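Local coordinates for protein polyhedrin (Antheraea mylitta cypovirus 4, PDB 5A8S) that forms the crystalline polyhedra, or occlusion bodies, of an insect cypovirus, a lattice that probably embeds and protects the virus particles, at residues 78-81 with 82-85; 93-97 with 98-102. All coordinates share one frame; numbering follows the deposited sequence.

Interaction 1: 78-81 with 82-85; sequences DYDP and RTNT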
loop_
_atom_site.group_PDB
_atom_site.type_symbol
_atom_site.label_atom_id
_atom_site.label_comp_id
_atom_site.label_asym_id
_atom_site.label_seq_id
_atom_site.Cartn_x
_atom_site.Cartn_y
_atom_site.Cartn_z
ATOM N N ASP A 78 -9.175 -0.975 -7.047
ATOM C CA ASP A 78 -9.987 -2.153 -6.754
ATOM C C ASP A 78 -11.431 -1.706 -6.542
ATOM O O ASP A 78 -11.999 -1.872 -5.469
ATOM C CB ASP A 78 -9.447 -2.876 -5.511
ATOM C CG ASP A 78 -10.167 -4.193 -5.229
ATOM O OD1 ASP A 78 -10.937 -4.677 -6.088
ATOM O OD2 ASP A 78 -9.964 -4.745 -4.132
ATOM N N TYR A 79 -12.010 -1.121 -7.578
ATOM C CA TYR A 79 -13.366 -0.607 -7.523
ATOM C C TYR A 79 -13.939 -0.683 -8.926
ATOM O O TYR A 79 -13.317 -0.222 -9.877
ATOM C CB TYR A 79 -13.383 0.835 -7.022
ATOM C CG TYR A 79 -14.735 1.498 -7.173
ATOM C CD1 TYR A 79 -15.806 1.138 -6.356
ATOM C CD2 TYR A 79 -14.950 2.476 -8.137
ATOM C CE1 TYR A 79 -17.048 1.737 -6.496
ATOM C CE2 TYR A 79 -16.189 3.081 -8.280
ATOM C CZ TYR A 79 -17.232 2.708 -7.457
ATOM O OH TYR A 79 -18.462 3.305 -7.597
ATOM N N ASP A 80 -15.111 -1.295 -9.042
ATOM C CA ASP A 80 -15.760 -1.502 -10.327
ATOM C C ASP A 80 -17.074 -0.722 -10.382
ATOM O O ASP A 80 -18.072 -1.131 -9.780
ATOM C CB ASP A 80 -16.011 -3.001 -10.555
ATOM C CG ASP A 80 -16.785 -3.275 -11.839
ATOM O OD1 ASP A 80 -16.896 -2.342 -12.647
ATOM O OD2 ASP A 80 -17.275 -4.412 -12.048
ATOM N N PRO A 81 -17.082 0.403 -11.115
ATOM C CA PRO A 81 -18.282 1.243 -11.216
ATOM C C PRO A 81 -19.468 0.530 -11.869
ATOM O O PRO A 81 -20.614 0.882 -11.599
ATOM C CB PRO A 81 -17.842 2.408 -12.105
ATOM C CG PRO A 81 -16.372 2.346 -12.193
ATOM C CD PRO A 81 -15.935 0.964 -11.847
ATOM N N ARG A 82 -19.203 -0.445 -12.730
ATOM C CA ARG A 82 -20.289 -1.150 -13.405
ATOM C C ARG A 82 -21.158 -1.906 -12.408
ATOM O O ARG A 82 -22.365 -2.058 -12.607
ATOM C CB ARG A 82 -19.745 -2.155 -14.428
ATOM C CG ARG A 82 -20.842 -3.106 -14.977
ATOM C CD ARG A 82 -20.282 -4.328 -15.727
ATOM N NE ARG A 82 -21.335 -5.012 -16.488
ATOM C CZ ARG A 82 -21.215 -6.218 -17.037
ATOM N NH1 ARG A 82 -20.082 -6.893 -16.916
ATOM N NH2 ARG A 82 -22.232 -6.752 -17.713
ATOM N N THR A 83 -20.524 -2.371 -11.335
ATOM C CA THR A 83 -21.092 -3.389 -10.461
ATOM C C THR A 83 -21.364 -2.849 -9.057
ATOM O O THR A 83 -20.454 -2.788 -8.231
ATOM C CB THR A 83 -20.106 -4.578 -10.331
ATOM O OG1 THR A 83 -19.898 -5.203 -11.614
ATOM C CG2 THR A 83 -20.618 -5.606 -9.317
ATOM N N ASN A 84 -22.603 -2.443 -8.796
ATOM C CA ASN A 84 -23.001 -2.034 -7.453
ATOM C C ASN A 84 -23.193 -3.286 -6.604
ATOM O O ASN A 84 -24.089 -4.073 -6.863
ATOM C CB ASN A 84 -24.292 -1.223 -7.508
ATOM C CG ASN A 84 -24.735 -0.731 -6.143
ATOM O OD1 ASN A 84 -24.489 -1.375 -5.119
ATOM N ND2 ASN A 84 -25.403 0.413 -6.120
ATOM N N THR A 85 -22.354 -3.473 -5.592
ATOM C CA THR A 85 -22.297 -4.762 -4.906
ATOM C C THR A 85 -23.498 -5.040 -4.014
ATOM O O THR A 85 -23.589 -6.113 -3.419
ATOM C CB THR A 85 -21.004 -4.925 -4.075
ATOM O OG1 THR A 85 -20.865 -3.828 -3.158
ATOM C CG2 THR A 85 -19.789 -4.981 -5.000
#
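Asp80 turns its carboxylate toward the residues that follow it and takes a donor on each oxygen, OD1 from the backbone of Arg82 and OD2 from the side chain of Thr83. A chi1 of 176° sets CG trans to the backbone N, on the side where the chain continues. OD1 accepts the Arg82 N-H at 3.0 Å, which closes an Asx turn, and the donor sits above the carboxylate plane, 55° out of it. OG1 of Thr83 donates a hydrogen bond to OD2 of Asp80 at 2.8 Å, again from above the plane. In the backbone, Thr83 N reaches Asp80 O at 3.2 Å and completes a type I beta turn from Asp80 to Thr83, with Pro81 and Arg82 at its two corners. The Asx turn thus overlaps the beta turn: the ring of Pro81 fixes phi at the first corner while the preceding acid ties down the second corner and the exit. Arg82 leaves the turn alongside Asp80, its CB 3.4 Å from Asp80 OD1, but its extended chain carries the guanidinium onward, where it forms salt bridges with Glu105, Glu106 and Asp109. Asp80 OD1 also forms a salt bridge with Arg111, a charge likely to stabilise the carboxylate as an anion. The turn lies in the long loop between helices 68-71 and 92-97, with Asp80 against Arg69 of the former, while the adjoining Tyr79 meets Tyr79 of both other subunits edge-to-face.

Interaction 2: 93-97 with 98-102; sequences YRQLI and HPNHG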
loop_
_atom_site.group_PDB
_atom_site.type_symbol
_atom_site.label_atom_id
_atom_site.label_comp_id
_atom_site.label_asym_id
_atom_site.label_seq_id
_atom_site.Cartn_x
_atom_site.Cartn_y
_atom_site.Cartn_z
ATOM N N TYR A 93 -17.644 -10.699 -10.216
ATOM C CA TYR A 93 -16.467 -10.877 -9.375
ATOM C C TYR A 93 -16.757 -11.847 -8.226
ATOM O O TYR A 93 -15.980 -12.767 -7.971
ATOM C CB TYR A 93 -16.014 -9.528 -8.829
ATOM C CG TYR A 93 -15.058 -9.613 -7.658
ATOM C CD1 TYR A 93 -13.702 -9.910 -7.841
ATOM C CD2 TYR A 93 -15.508 -9.367 -6.368
ATOM C CE1 TYR A 93 -12.827 -9.965 -6.744
ATOM C CE2 TYR A 93 -14.663 -9.420 -5.292
ATOM C CZ TYR A 93 -13.329 -9.718 -5.474
ATOM O OH TYR A 93 -12.521 -9.748 -4.361
ATOM N N ARG A 94 -17.886 -11.654 -7.549
ATOM C CA ARG A 94 -18.260 -12.530 -6.438
ATOM C C ARG A 94 -18.383 -13.986 -6.903
ATOM O O ARG A 94 -18.003 -14.911 -6.183
ATOM C CB ARG A 94 -19.569 -12.056 -5.784
ATOM C CG ARG A 94 -19.879 -12.730 -4.434
ATOM C CD ARG A 94 -21.170 -12.171 -3.799
ATOM N NE ARG A 94 -21.187 -10.711 -3.824
ATOM C CZ ARG A 94 -22.268 -9.965 -3.613
ATOM N NH1 ARG A 94 -23.437 -10.533 -3.350
ATOM N NH2 ARG A 94 -22.181 -8.640 -3.685
ATOM N N GLN A 95 -18.897 -14.186 -8.112
ATOM C CA GLN A 95 -19.121 -15.533 -8.632
ATOM C C GLN A 95 -17.793 -16.268 -8.867
ATOM O O GLN A 95 -17.722 -17.497 -8.747
ATOM C CB GLN A 95 -19.929 -15.459 -9.930
ATOM C CG GLN A 95 -19.987 -16.758 -10.725
ATOM C CD GLN A 95 -20.743 -17.860 -9.997
ATOM O OE1 GLN A 95 -21.267 -17.656 -8.905
ATOM N NE2 GLN A 95 -20.800 -19.039 -10.609
ATOM N N LEU A 96 -16.749 -15.508 -9.187
ATOM C CA LEU A 96 -15.421 -16.073 -9.434
ATOM C C LEU A 96 -14.640 -16.366 -8.144
ATOM O O LEU A 96 -13.971 -17.399 -8.040
ATOM C CB LEU A 96 -14.614 -15.126 -10.319
ATOM C CG LEU A 96 -14.982 -15.180 -11.809
ATOM C CD1 LEU A 96 -14.593 -13.903 -12.512
ATOM C CD2 LEU A 96 -14.314 -16.401 -12.453
ATOM N N ILE A 97 -14.720 -15.468 -7.164
ATOM C CA ILE A 97 -13.873 -15.581 -5.976
ATOM C C ILE A 97 -14.563 -16.395 -4.893
ATOM O O ILE A 97 -13.909 -16.987 -4.046
ATOM C CB ILE A 97 -13.412 -14.182 -5.448
ATOM C CG1 ILE A 97 -12.346 -14.338 -4.360
ATOM C CG2 ILE A 97 -14.595 -13.362 -4.939
ATOM C CD1 ILE A 97 -11.457 -13.103 -4.202
ATOM N N HIS A 98 -15.889 -16.450 -4.942
ATOM C CA HIS A 98 -16.646 -17.324 -4.050
ATOM C C HIS A 98 -17.561 -18.157 -4.926
ATOM O O HIS A 98 -18.727 -17.814 -5.095
ATOM C CB HIS A 98 -17.483 -16.512 -3.062
ATOM C CG HIS A 98 -18.124 -17.349 -2.001
ATOM N ND1 HIS A 98 -19.005 -16.834 -1.069
ATOM C CD2 HIS A 98 -18.002 -18.663 -1.709
ATOM C CE1 HIS A 98 -19.398 -17.797 -0.260
ATOM N NE2 HIS A 98 -18.805 -18.925 -0.627
ATOM N N PRO A 99 -17.031 -19.246 -5.502
ATOM C CA PRO A 99 -17.739 -20.037 -6.514
ATOM C C PRO A 99 -19.224 -20.266 -6.238
ATOM O O PRO A 99 -19.622 -20.719 -5.157
ATOM C CB PRO A 99 -16.973 -21.353 -6.500
ATOM C CG PRO A 99 -15.560 -20.906 -6.244
ATOM C CD PRO A 99 -15.707 -19.826 -5.206
ATOM N N ASN A 100 -20.028 -19.934 -7.242
ATOM C CA ASN A 100 -21.458 -20.169 -7.217
ATOM C C ASN A 100 -22.187 -19.370 -6.122
ATOM O O ASN A 100 -23.263 -19.748 -5.659
ATOM C CB ASN A 100 -21.718 -21.676 -7.159
ATOM C CG ASN A 100 -21.265 -22.382 -8.447
ATOM O OD1 ASN A 100 -21.415 -21.842 -9.545
ATOM N ND2 ASN A 100 -20.702 -23.569 -8.314
ATOM N N HIS A 101 -21.609 -18.231 -5.752
ATOM C CA HIS A 101 -22.300 -17.280 -4.881
ATOM C C HIS A 101 -22.462 -15.907 -5.525
ATOM O O HIS A 101 -22.762 -14.933 -4.842
ATOM C CB HIS A 101 -21.567 -17.170 -3.548
ATOM C CG HIS A 101 -21.594 -18.439 -2.765
ATOM N ND1 HIS A 101 -20.995 -19.594 -2.941
ATOM C CD2 HIS A 101 -22.411 -18.603 -1.606
ATOM C CE1 HIS A 101 -21.337 -20.465 -2.002
ATOM N NE2 HIS A 101 -22.193 -19.886 -1.183
ATOM N N GLY A 102 -22.288 -15.845 -6.845
ATOM C CA GLY A 102 -22.391 -14.599 -7.580
ATOM C C GLY A 102 -23.482 -14.620 -8.641
ATOM O O GLY A 102 -24.377 -15.472 -8.614
HETATM O O HOH W 1 -24.018 -13.409 -2.969
#
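His98 is the first residue to leave the helical path, yet its N still donates to Arg94 O at 2.9 Å, the i to i+4 bond that ends helix 92-97. Its imidazole meets the ring of His101 face to face, CG of His101 standing 3.3 Å above the plane of the His98 ring and over its centre. Pro99 then turns the chain back, bringing its CA within 3.4 Å of Gln95 O in a CA-H...O contact with a carbonyl of the last helical turn. Asn100 takes a positive phi at the third position of the type II beta turn from His98 to His101, and its OD1 accepts a bond from Gln95 NE2 at 3.1 Å, the two amide planes lying 47° apart. Across this turn, His101 holds its ring steady by donating from ND1 to Pro99 O at 2.8 Å, near the ring plane. Its carbonyl O rests against CG and CD of Arg94, whose chain bends at chi3, and a water 2.7 Å from His101 O links it to Arg94 NH1 at the guanidinium edge, while NH2 of the same group is hydrogen-bonded to Thr85 O. Gly102 brings the chain back against the helix, its CA only 3.6 Å from Gln95 CA, an approach open to a residue without a side chain. Its N donates to Gln95 OE1, in the carbonyl plane, at 2.9 Å. A turn at chi2 (66°) bends the Gln95 amide toward Asn100 and Gly102, where NE2 holds Asn100 inside the turn and OE1 holds Gly102 just beyond it. The turn thus folds back on helix 92-97, before strand 115-121; His98 NE2 bonds Asp224 of helix 219-228 of the second subunit, whose Tyr225 meets the His98 ring edge-to-face.

How the interactions relate
Interactions 1 and 2 follow one another along the chain, their centres about 14 Å apart, and both illustrate how a polar side chain can brace a beta turn: an aspartate that opens the turn in 78-85, a glutamine from the preceding helix in 93-102. They are joined directly, since Arg94 NH2 lies 2.9 Å from Thr85 O, probably as a hydrogen bond; the same guanidinium therefore connects the end of segment 82-85 to the water-bridged second turn. Both lie on the same side of the chain's centre, both meet the second subunit, and both include residues that touch crystal neighbours, consistent with a protein that assembles into polyhedra.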